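Local coordinates for periplasmic oligopeptide-binding protein (Burkholderia pseudomallei, PDB 3ZS6) that probably binds oligopeptides in the periplasm and delivers them to an ABC transport system for uptake into the cell, at residues A[353-358]-A[382-387]; A[216-221]-A[357-362]; A[347-352]-A[376-381]; A[275-280]-A[335-340]. All coordinates share one frame; numbering follows the deposited sequence. Where two conformers were deposited one is given.

Contacts 1 and 3 are two halves of one parallel strand pair, 350-356 with 379-385, their centres about 18 Å apart; Leu353 N and Lys381 O meet where one half passes into the other. Contact 2, its centre about 10 Å from that of contact 1, shares Thr357 and Asn358 with it, at the turn into helix 359-376, which links the two strands. Contact 4, about 13 Å from contact 3 between centres, packs helix 276-285 on helix 327-340; Leu349 and Val378, just ahead of the two strands, pack on that pair. Along the chain 216-221 comes first, then contact 4, then the beta-alpha-beta unit. That unit runs from the outlying helix pair to the end where Phe387 packs on the bound peptide.

Contact 1 (A[353-358]-A[382-387]); sequences LTYNTN and LENVEF
Leu353 to Asn356 pair in register with Leu382 to Val385 as the two parallel strands of a beta-alpha-beta unit, joined through helix 359-376. The backbone carries the pairing: Glu383 receives and gives, its N bonded to Leu353 O at 3.0 Å and its O to Tyr355 N at 2.9 Å. Val385 repeats this two residues on, taking Tyr355 O with its N and offering its O to Thr357 N at 2.9 Å, so the bonding runs past the end of strand 350-356.

Side chains sort onto two faces. On one, Tyr355 has CG between its backbone N and carbonyl carbon (chi1 66°), a setting that lays the ring across the neighbouring strand. Asn384 CB then sits over the face of the Tyr355 ring, 3.9 Å from its centroid, a CH-pi contact. The Asn384 amide reaches onward, and ND2 donates to Thr357 OG1 at 2.9 Å in a nearly straight bond (165°) close to the amide plane. Leu353 CD2 and Leu382 CD1 touch at 3.9 Å, side by side. The other face brings Thr354 CG2 to within 4.0 Å of Val385 CG2.

Beyond the strands, Phe387 lies alongside Asn356, whose OD1 is bonded to Arg403 of strand 401-407, and packs on the backbone of the bound peptide. Helix 359-376 covers the Tyr355 face through His361 and Lys362, and helix 387-395 covers Thr354 and Val385 through Leu390.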
# COMPACT_ATOMS: atom_id res chain seq x y z
N LEU A 353 -12.25 -10.55 -15.92
CA LEU A 353 -12.11 -9.72 -14.72
C LEU A 353 -11.54 -10.56 -13.57
O LEU A 353 -12.22 -11.44 -13.02
CB LEU A 353 -13.46 -9.10 -14.32
CG LEU A 353 -13.60 -8.35 -12.99
CD1 LEU A 353 -12.55 -7.28 -12.82
CD2 LEU A 353 -15.01 -7.74 -12.87
N THR A 354 -10.29 -10.31 -13.23
CA THR A 354 -9.62 -11.12 -12.22
C THR A 354 -9.57 -10.40 -10.87
O THR A 354 -9.26 -9.21 -10.81
CB THR A 354 -8.20 -11.48 -12.67
OG1 THR A 354 -8.25 -12.05 -13.99
CG2 THR A 354 -7.56 -12.46 -11.71
N TYR A 355 -9.88 -11.12 -9.79
CA TYR A 355 -9.77 -10.57 -8.44
C TYR A 355 -9.22 -11.61 -7.49
O TYR A 355 -9.24 -12.81 -7.79
CB TYR A 355 -11.14 -10.08 -7.94
CG TYR A 355 -12.13 -11.21 -7.73
CD1 TYR A 355 -12.93 -11.65 -8.78
CD2 TYR A 355 -12.25 -11.83 -6.50
CE1 TYR A 355 -13.83 -12.68 -8.60
CE2 TYR A 355 -13.17 -12.87 -6.31
CZ TYR A 355 -13.95 -13.29 -7.36
OH TYR A 355 -14.85 -14.32 -7.18
N ASN A 356 -8.71 -11.17 -6.34
CA ASN A 356 -8.21 -12.12 -5.35
C ASN A 356 -9.34 -12.63 -4.48
O ASN A 356 -10.17 -11.85 -4.00
CB ASN A 356 -7.08 -11.52 -4.49
CG ASN A 356 -7.51 -10.27 -3.76
OD1 ASN A 356 -7.83 -9.26 -4.39
ND2 ASN A 356 -7.51 -10.32 -2.43
N THR A 357 -9.38 -13.95 -4.31
CA THR A 357 -10.44 -14.64 -3.58
C THR A 357 -10.80 -13.94 -2.27
O THR A 357 -9.94 -13.78 -1.39
CB THR A 357 -10.03 -16.10 -3.29
OG1 THR A 357 -9.59 -16.72 -4.51
CG2 THR A 357 -11.21 -16.89 -2.69
N ASN A 358 -12.06 -13.52 -2.18
CA ASN A 358 -12.60 -12.77 -1.04
C ASN A 358 -14.06 -12.39 -1.31
O ASN A 358 -14.43 -12.12 -2.44
CB ASN A 358 -11.78 -11.51 -0.79
CG ASN A 358 -12.39 -10.63 0.29
OD1 ASN A 358 -12.20 -10.88 1.48
ND2 ASN A 358 -13.12 -9.61 -0.12
N LEU A 382 -15.64 -13.49 -14.76
CA LEU A 382 -14.98 -13.42 -13.46
C LEU A 382 -14.01 -14.58 -13.25
O LEU A 382 -14.28 -15.71 -13.65
CB LEU A 382 -16.00 -13.38 -12.32
CG LEU A 382 -16.43 -12.00 -11.83
CD1 LEU A 382 -16.95 -11.16 -12.98
CD2 LEU A 382 -17.48 -12.12 -10.73
N GLU A 383 -12.90 -14.28 -12.60
CA GLU A 383 -11.88 -15.27 -12.30
C GLU A 383 -11.23 -14.87 -10.98
O GLU A 383 -10.86 -13.71 -10.78
CB GLU A 383 -10.87 -15.31 -13.45
CG GLU A 383 -9.50 -15.86 -13.11
CD GLU A 383 -8.56 -15.85 -14.32
OE1 GLU A 383 -8.80 -16.64 -15.26
OE2 GLU A 383 -7.60 -15.04 -14.33
N ASN A 384 -11.13 -15.82 -10.05
CA ASN A 384 -10.55 -15.53 -8.74
C ASN A 384 -9.23 -16.26 -8.55
O ASN A 384 -9.11 -17.43 -8.89
CB ASN A 384 -11.54 -15.88 -7.62
CG ASN A 384 -11.82 -17.38 -7.51
OD1 ASN A 384 -12.42 -17.98 -8.40
ND2 ASN A 384 -11.40 -17.98 -6.40
N VAL A 385 -8.24 -15.55 -8.02
CA VAL A 385 -6.93 -16.14 -7.72
C VAL A 385 -6.43 -15.70 -6.36
O VAL A 385 -6.96 -14.77 -5.75
CB VAL A 385 -5.87 -15.73 -8.76
CG1 VAL A 385 -6.26 -16.20 -10.16
CG2 VAL A 385 -5.64 -14.22 -8.72
N GLU A 386 -5.38 -16.38 -5.88
CA GLU A 386 -4.68 -15.97 -4.67
C GLU A 386 -4.06 -14.58 -4.88
O GLU A 386 -3.61 -14.24 -5.98
CB GLU A 386 -3.59 -16.98 -4.31
CG GLU A 386 -2.74 -16.55 -3.13
CD GLU A 386 -1.71 -17.60 -2.73
OE1 GLU A 386 -1.47 -18.54 -3.51
OE2 GLU A 386 -1.15 -17.47 -1.61
N PHE A 387 -4.02 -13.78 -3.82
CA PHE A 387 -3.52 -12.41 -3.92
C PHE A 387 -2.09 -12.30 -4.46
O PHE A 387 -1.80 -11.43 -5.28
CB PHE A 387 -3.62 -11.68 -2.57
CG PHE A 387 -3.22 -10.24 -2.64
CD1 PHE A 387 -3.94 -9.33 -3.42
CD2 PHE A 387 -2.12 -9.77 -1.92
CE1 PHE A 387 -3.57 -7.99 -3.47
CE2 PHE A 387 -1.75 -8.43 -1.97
CZ PHE A 387 -2.47 -7.54 -2.75

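Contact 2 (A[216-221]-A[357-362]); sequences IENDET and TNDLHK
Asp359 turns its carboxylate onto the first turn of helix 219-227, which begins at Asp219. OD1 of Asp359 accepts from Asp219 N at 3.3 Å through its syn lone pair, with an angle of 157° at the hydrogen. Asp359 OD2 lies 3.5 Å from Glu220 N, a straight but weak bond. The two oxygens of one carboxylate thus face successive amides at the start of a helix.

The same carboxylate runs close to a second one: Asp219 OD2 comes within 3.3 Å of Asp359 OD1, and the two planes are only 20° apart. Two negative groups this near should repel, a cost that the amides of the helix start probably offset.

Around this core, the Asn218 amide crosses the Asp359 side chain at about a right angle. Asn218 ND2 approaches Asp359 OD2 to 3.0 Å, but the angle is too poor for a hydrogen bond. Asn218 OD1 is instead engaged at home, accepting from Thr221 N at 2.9 Å in the carbonyl plane. Further out, Glu217 CB packs on Thr357 O at 3.6 Å.

Asn218 is a standard N-cap. Asn358 holds the same position ahead of helix 359-376, so two helix starts lie side by side, the first residue of one lending its carboxylate to the amides of the other.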
# COMPACT_ATOMS: atom_id res chain seq x y z
N ILE A 216 -6.42 -15.15 6.41
CA ILE A 216 -7.80 -15.61 6.23
C ILE A 216 -8.43 -14.80 5.11
O ILE A 216 -8.60 -13.58 5.24
CB ILE A 216 -8.63 -15.37 7.51
CG1 ILE A 216 -7.94 -15.99 8.73
CG2 ILE A 216 -10.05 -15.90 7.34
CD1 ILE A 216 -8.08 -17.50 8.80
N GLU A 217 -8.77 -15.45 4.01
CA GLU A 217 -9.21 -14.74 2.82
C GLU A 217 -10.64 -14.24 2.93
O GLU A 217 -10.99 -13.20 2.38
CB GLU A 217 -9.06 -15.63 1.58
CG GLU A 217 -7.62 -16.12 1.35
CD GLU A 217 -7.18 -17.17 2.38
OE1 GLU A 217 -8.04 -17.72 3.10
OE2 GLU A 217 -5.96 -17.44 2.47
N ASN A 218 -11.46 -15.00 3.65
CA ASN A 218 -12.89 -14.77 3.75
C ASN A 218 -13.26 -13.99 5.02
O ASN A 218 -13.02 -14.46 6.13
CB ASN A 218 -13.61 -16.11 3.73
CG ASN A 218 -15.12 -15.97 3.69
OD1 ASN A 218 -15.76 -15.74 4.72
ND2 ASN A 218 -15.71 -16.11 2.50
N ASP A 219 -13.83 -12.80 4.85
CA ASP A 219 -14.13 -11.93 5.99
C ASP A 219 -15.16 -12.54 6.94
O ASP A 219 -15.13 -12.30 8.15
CB ASP A 219 -14.58 -10.55 5.51
CG ASP A 219 -13.47 -9.79 4.79
OD1 ASP A 219 -12.37 -9.64 5.37
OD2 ASP A 219 -13.69 -9.37 3.63
N GLU A 220 -16.08 -13.33 6.40
CA GLU A 220 -17.09 -13.99 7.24
C GLU A 220 -16.46 -15.02 8.17
O GLU A 220 -16.82 -15.10 9.34
CB GLU A 220 -18.19 -14.63 6.39
CG GLU A 220 -19.43 -13.76 6.23
CD GLU A 220 -20.21 -13.60 7.53
OE1 GLU A 220 -19.93 -14.35 8.50
OE2 GLU A 220 -21.10 -12.73 7.58
N THR A 221 -15.54 -15.81 7.63
CA THR A 221 -14.79 -16.77 8.43
C THR A 221 -13.98 -16.05 9.50
O THR A 221 -13.90 -16.49 10.65
CB THR A 221 -13.84 -17.60 7.54
OG1 THR A 221 -14.60 -18.46 6.68
CG2 THR A 221 -12.90 -18.44 8.40
N THR A 357 -9.38 -13.95 -4.31
CA THR A 357 -10.44 -14.64 -3.58
C THR A 357 -10.80 -13.94 -2.27
O THR A 357 -9.94 -13.78 -1.39
CB THR A 357 -10.03 -16.10 -3.29
OG1 THR A 357 -9.59 -16.72 -4.51
CG2 THR A 357 -11.21 -16.89 -2.69
N ASN A 358 -12.06 -13.52 -2.18
CA ASN A 358 -12.60 -12.77 -1.04
C ASN A 358 -14.06 -12.39 -1.31
O ASN A 358 -14.43 -12.12 -2.44
CB ASN A 358 -11.78 -11.51 -0.79
CG ASN A 358 -12.39 -10.63 0.29
OD1 ASN A 358 -12.20 -10.88 1.48
ND2 ASN A 358 -13.12 -9.61 -0.12
N ASP A 359 -14.88 -12.37 -0.26
CA ASP A 359 -16.32 -12.14 -0.47
C ASP A 359 -16.65 -10.71 -0.91
O ASP A 359 -17.49 -10.52 -1.78
CB ASP A 359 -17.16 -12.55 0.75
CG ASP A 359 -16.38 -12.52 2.06
OD1 ASP A 359 -15.43 -11.71 2.19
OD2 ASP A 359 -16.72 -13.31 2.97
N LEU A 360 -16.00 -9.70 -0.33
CA LEU A 360 -16.23 -8.34 -0.82
C LEU A 360 -15.83 -8.19 -2.30
O LEU A 360 -16.59 -7.65 -3.11
CB LEU A 360 -15.47 -7.31 0.01
CG LEU A 360 -15.45 -5.95 -0.72
CD1 LEU A 360 -16.83 -5.31 -0.67
CD2 LEU A 360 -14.39 -5.01 -0.17
N HIS A 361 -14.64 -8.66 -2.65
CA HIS A 361 -14.15 -8.49 -4.02
C HIS A 361 -15.05 -9.19 -5.02
O HIS A 361 -15.29 -8.68 -6.11
CB HIS A 361 -12.71 -8.98 -4.16
CG HIS A 361 -11.72 -8.20 -3.34
ND1 HIS A 361 -11.83 -6.84 -3.17
CD2 HIS A 361 -10.62 -8.59 -2.66
CE1 HIS A 361 -10.83 -6.42 -2.40
NE2 HIS A 361 -10.09 -7.47 -2.08
N LYS A 362 -15.55 -10.36 -4.64
CA LYS A 362 -16.46 -11.09 -5.50
C LYS A 362 -17.75 -10.30 -5.73
O LYS A 362 -18.23 -10.20 -6.86
CB LYS A 362 -16.78 -12.47 -4.94
CG LYS A 362 -17.79 -13.24 -5.79
CD LYS A 362 -17.99 -14.68 -5.32
CE LYS A 362 -18.82 -15.46 -6.33
NZ LYS A 362 -19.11 -16.86 -5.89

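Contact 3 (A[347-352]-A[376-381]); sequences NPLTFT and LGVTAK
Phe351 and Thr379 meet at the start of the parallel strand pair of a beta-alpha-beta unit, where Phe351 N donates to Thr379 O at 2.7 Å, nearly along the C=O axis. Lys381 N to Phe351 O and Thr379 N to Leu349 O continue the bonding to either side, the latter almost straight at 174°.

The tight side is that of Leu349, Phe351 and Val378, buried against the helices. Val378 CG1 comes to the edge of the Phe351 ring, 4.0 Å from Phe351 CD2, and Val378 CG2 lies 4.3 Å from Leu349 CB; Val378 was modelled in two conformers, so these two distances refer to one of them. Leu349 and Val378 both pack on Leu338 of helix 327-340, and Leu349 also on Val278 of helix 276-285.

The face of Thr350, Thr379 and Lys381 is open to solvent, though its side chains still touch. Thr350 OG1 stays 3.8 Å from Thr379 CB, and the extended chain of Lys381 brings its CE to Thr350 CG2 at 4.1 Å. Gly377, with its positive phi, leads out of helix 359-376 into the second strand. One water ties this end together, accepting from Thr379 OG1 at 2.8 Å and donating to both Leu349 O and Gly377 O.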
# COMPACT_ATOMS: atom_id res chain seq x y z
N ASN A 347 -18.93 -5.04 -33.10
CA ASN A 347 -17.67 -5.57 -32.58
C ASN A 347 -17.63 -5.68 -31.05
O ASN A 347 -16.81 -5.03 -30.40
CB ASN A 347 -16.50 -4.71 -33.06
CG ASN A 347 -16.28 -4.81 -34.55
OD1 ASN A 347 -16.38 -3.81 -35.27
ND2 ASN A 347 -15.99 -6.02 -35.02
N PRO A 348 -18.51 -6.52 -30.48
CA PRO A 348 -18.70 -6.60 -29.02
C PRO A 348 -17.42 -6.93 -28.26
O PRO A 348 -16.57 -7.66 -28.77
CB PRO A 348 -19.74 -7.72 -28.86
CG PRO A 348 -19.69 -8.48 -30.15
CD PRO A 348 -19.36 -7.48 -31.20
N LEU A 349 -17.30 -6.41 -27.04
CA LEU A 349 -16.12 -6.64 -26.23
C LEU A 349 -16.33 -7.71 -25.17
O LEU A 349 -17.36 -7.73 -24.48
CB LEU A 349 -15.69 -5.34 -25.55
CG LEU A 349 -15.10 -4.26 -26.45
CD1 LEU A 349 -15.02 -2.92 -25.71
CD2 LEU A 349 -13.73 -4.69 -26.97
N THR A 350 -15.34 -8.58 -25.03
CA THR A 350 -15.31 -9.53 -23.92
C THR A 350 -13.97 -9.42 -23.19
O THR A 350 -12.92 -9.44 -23.83
CB THR A 350 -15.51 -10.97 -24.42
OG1 THR A 350 -16.80 -11.07 -25.01
CG2 THR A 350 -15.41 -11.95 -23.26
N PHE A 351 -14.03 -9.27 -21.87
CA PHE A 351 -12.83 -9.23 -21.03
C PHE A 351 -12.89 -10.27 -19.92
O PHE A 351 -13.97 -10.75 -19.56
CB PHE A 351 -12.65 -7.86 -20.36
CG PHE A 351 -12.54 -6.71 -21.32
CD1 PHE A 351 -11.39 -6.54 -22.08
CD2 PHE A 351 -13.57 -5.81 -21.47
CE1 PHE A 351 -11.28 -5.49 -22.96
CE2 PHE A 351 -13.47 -4.75 -22.35
CZ PHE A 351 -12.31 -4.59 -23.09
N THR A 352 -11.74 -10.60 -19.36
CA THR A 352 -11.68 -11.38 -18.13
C THR A 352 -11.45 -10.41 -16.97
O THR A 352 -10.58 -9.54 -17.04
CB THR A 352 -10.58 -12.45 -18.20
OG1 THR A 352 -10.95 -13.45 -19.16
CG2 THR A 352 -10.39 -13.12 -16.84
N LEU A 376 -23.77 -1.69 -21.37
CA LEU A 376 -22.91 -1.53 -22.53
C LEU A 376 -22.88 -2.77 -23.41
O LEU A 376 -22.36 -2.74 -24.52
CB LEU A 376 -21.48 -1.19 -22.09
CG LEU A 376 -21.24 0.16 -21.40
CD1 LEU A 376 -19.79 0.23 -20.94
CD2 LEU A 376 -21.57 1.31 -22.35
N GLY A 377 -23.43 -3.87 -22.90
CA GLY A 377 -23.35 -5.14 -23.60
C GLY A 377 -21.92 -5.65 -23.64
O GLY A 377 -21.54 -6.41 -24.52
N VAL A 378 -21.11 -5.20 -22.68
CA VAL A 378 -19.74 -5.67 -22.53
C VAL A 378 -19.70 -6.87 -21.59
O VAL A 378 -20.29 -6.83 -20.51
CB VAL A 378 -18.82 -4.56 -22.00
CG1 VAL A 378 -17.48 -5.13 -21.54
CG2 VAL A 378 -18.61 -3.49 -23.06
N THR A 379 -19.01 -7.93 -21.99
CA THR A 379 -18.96 -9.14 -21.19
C THR A 379 -17.66 -9.23 -20.38
O THR A 379 -16.57 -9.24 -20.94
CB THR A 379 -19.10 -10.40 -22.06
OG1 THR A 379 -20.31 -10.33 -22.83
CG2 THR A 379 -19.14 -11.65 -21.20
N ALA A 380 -17.79 -9.28 -19.06
CA ALA A 380 -16.64 -9.49 -18.19
C ALA A 380 -16.77 -10.82 -17.47
O ALA A 380 -17.67 -11.00 -16.65
CB ALA A 380 -16.51 -8.34 -17.19
N LYS A 381 -15.87 -11.75 -17.78
CA LYS A 381 -15.88 -13.07 -17.15
C LYS A 381 -15.04 -13.04 -15.87
O LYS A 381 -13.88 -12.64 -15.89
CB LYS A 381 -15.35 -14.13 -18.12
CG LYS A 381 -16.17 -14.24 -19.41
CD LYS A 381 -15.65 -15.33 -20.34
CE LYS A 381 -16.57 -15.51 -21.54
NZ LYS A 381 -16.03 -16.45 -22.57
O HOH W 1 -19.97 -9.11 -25.28

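Contact 4 (A[275-280]-A[335-340]); sequences DKRVRE and KNLLKQ
Arg277 leaves its helix with CG beside the backbone N (chi1 -67°) and then bends at chi3 (-65°), which swings the guanidinium across the last turn of helix 327-340, over Gln340. The backbone oxygen of Gln340 lies over one face of that group, 3.2 Å from Arg277 NH1, at an angle too poor for a hydrogen bond. A water makes the polar link instead: it accepts from Arg277 NH1 and donates to Gln340 OE1 at 3.0 Å.

What fixes the guanidinium is Asp275, the N-cap of helix 276-285. Arg277 grips it side-on, NE to OD1 at 3.1 Å on the syn lone pair and within the guanidinium plane, NH2 to OD2 at 2.6 Å, a salt bridge. Asp275 OD1 also accepts from Arg277 N, so a single oxygen caps the helix and holds the side chain.

Below the polar layer, segments 276-280 and 335-340, roughly antiparallel, have axes 8.3 Å apart at closest and cross at -158°; they meet through Leu337 and Leu338. Leu337 CB rests on Arg277 O at 3.7 Å, while Leu337 CD1 lies across the Glu280 side chain, 3.7 Å from Glu280 CD, its carboxylate carbon. Leu338 CD2 packs against Val278 CG1 at 4.2 Å, and both leucines also touch Ala281.

The chemistry is split in two: Leu337, Leu338 and Val278, with the methylenes of Arg277 and Glu280, supply the apolar part, and no direct hydrogen bond joins the two segments. A positive group held over a carbonyl at the C-terminal end of a helix would probably be favoured electrostatically, and the Asp275 salt bridge probably helps to keep it there.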
# COMPACT_ATOMS: atom_id res chain seq x y z
N ASP A 275 -7.29 2.07 -25.92
CA ASP A 275 -8.05 3.22 -26.39
C ASP A 275 -8.75 3.92 -25.23
O ASP A 275 -9.64 3.34 -24.59
CB ASP A 275 -9.07 2.80 -27.47
CG ASP A 275 -9.76 4.00 -28.12
OD1 ASP A 275 -9.99 5.02 -27.44
OD2 ASP A 275 -10.10 3.91 -29.33
N LYS A 276 -8.34 5.15 -24.95
CA LYS A 276 -8.90 5.95 -23.86
C LYS A 276 -10.43 6.00 -23.87
O LYS A 276 -11.07 6.06 -22.82
CB LYS A 276 -8.29 7.36 -23.92
CG LYS A 276 -9.07 8.47 -23.23
CD LYS A 276 -8.53 9.83 -23.67
CE LYS A 276 -9.14 10.98 -22.89
NZ LYS A 276 -10.62 11.06 -23.01
N ARG A 277 -11.02 5.99 -25.06
CA ARG A 277 -12.48 6.04 -25.18
C ARG A 277 -13.14 4.79 -24.59
O ARG A 277 -14.20 4.88 -23.96
CB ARG A 277 -12.90 6.25 -26.63
CG ARG A 277 -12.51 7.63 -27.19
CD ARG A 277 -12.64 7.66 -28.71
NE ARG A 277 -11.69 6.75 -29.33
CZ ARG A 277 -11.49 6.66 -30.64
NH1 ARG A 277 -12.18 7.44 -31.47
NH2 ARG A 277 -10.60 5.79 -31.12
N VAL A 278 -12.52 3.63 -24.79
CA VAL A 278 -13.03 2.39 -24.20
C VAL A 278 -12.91 2.43 -22.67
O VAL A 278 -13.87 2.10 -21.97
CB VAL A 278 -12.31 1.14 -24.77
CG1 VAL A 278 -12.78 -0.13 -24.06
CG2 VAL A 278 -12.52 1.02 -26.28
N ARG A 279 -11.75 2.83 -22.17
CA ARG A 279 -11.52 2.88 -20.71
C ARG A 279 -12.52 3.82 -20.03
O ARG A 279 -13.10 3.49 -18.99
CB ARG A 279 -10.07 3.31 -20.38
CG ARG A 279 -8.99 2.42 -21.03
CD ARG A 279 -7.60 2.62 -20.39
NE ARG A 279 -7.07 3.96 -20.59
CZ ARG A 279 -6.25 4.32 -21.59
NH1 ARG A 279 -5.85 3.42 -22.49
NH2 ARG A 279 -5.84 5.58 -21.68
N GLU A 280 -12.70 4.98 -20.64
CA GLU A 280 -13.63 6.00 -20.15
C GLU A 280 -15.07 5.48 -20.12
O GLU A 280 -15.79 5.67 -19.14
CB GLU A 280 -13.54 7.22 -21.07
CG GLU A 280 -14.35 8.41 -20.61
CD GLU A 280 -14.18 9.60 -21.54
OE1 GLU A 280 -13.39 9.50 -22.51
OE2 GLU A 280 -14.82 10.64 -21.29
N LYS A 335 -21.86 4.44 -24.58
CA LYS A 335 -22.10 3.63 -25.78
C LYS A 335 -21.56 4.30 -27.04
O LYS A 335 -21.01 3.64 -27.92
CB LYS A 335 -23.59 3.31 -25.94
CG LYS A 335 -24.06 2.13 -25.09
CD LYS A 335 -25.49 1.74 -25.39
CE LYS A 335 -26.48 2.75 -24.85
NZ LYS A 335 -27.89 2.33 -25.10
N ASN A 336 -21.71 5.61 -27.12
CA ASN A 336 -21.19 6.37 -28.26
C ASN A 336 -19.66 6.35 -28.28
O ASN A 336 -19.03 6.31 -29.34
CB ASN A 336 -21.70 7.81 -28.21
CG ASN A 336 -21.76 8.46 -29.58
OD1 ASN A 336 -20.82 9.15 -29.99
ND2 ASN A 336 -22.86 8.25 -30.29
N LEU A 337 -19.05 6.38 -27.10
CA LEU A 337 -17.60 6.26 -27.00
C LEU A 337 -17.14 4.93 -27.58
O LEU A 337 -16.18 4.87 -28.33
CB LEU A 337 -17.14 6.40 -25.54
CG LEU A 337 -17.18 7.80 -24.94
CD1 LEU A 337 -16.80 7.74 -23.44
CD2 LEU A 337 -16.26 8.74 -25.70
N LEU A 338 -17.83 3.85 -27.21
CA LEU A 338 -17.48 2.52 -27.72
C LEU A 338 -17.61 2.49 -29.23
O LEU A 338 -16.76 1.94 -29.94
CB LEU A 338 -18.37 1.44 -27.09
CG LEU A 338 -18.11 1.08 -25.62
CD1 LEU A 338 -19.00 -0.08 -25.19
CD2 LEU A 338 -16.64 0.74 -25.40
N LYS A 339 -18.68 3.10 -29.73
CA LYS A 339 -18.90 3.20 -31.17
C LYS A 339 -17.76 3.97 -31.82
O LYS A 339 -17.16 3.52 -32.79
CB LYS A 339 -20.25 3.87 -31.45
CG LYS A 339 -20.55 4.09 -32.93
CD LYS A 339 -21.95 4.68 -33.12
CE LYS A 339 -22.28 4.88 -34.59
NZ LYS A 339 -23.60 5.55 -34.77
N GLN A 340 -17.47 5.15 -31.26
CA GLN A 340 -16.37 5.98 -31.77
C GLN A 340 -15.07 5.19 -31.82
O GLN A 340 -14.25 5.38 -32.72
CB GLN A 340 -16.20 7.23 -30.90
CG GLN A 340 -17.34 8.24 -31.01
CD GLN A 340 -17.27 9.35 -29.97
OE1 GLN A 340 -16.21 9.62 -29.39
NE2 GLN A 340 -18.40 10.00 -29.72
O HOH W 2 -13.75 10.10 -31.06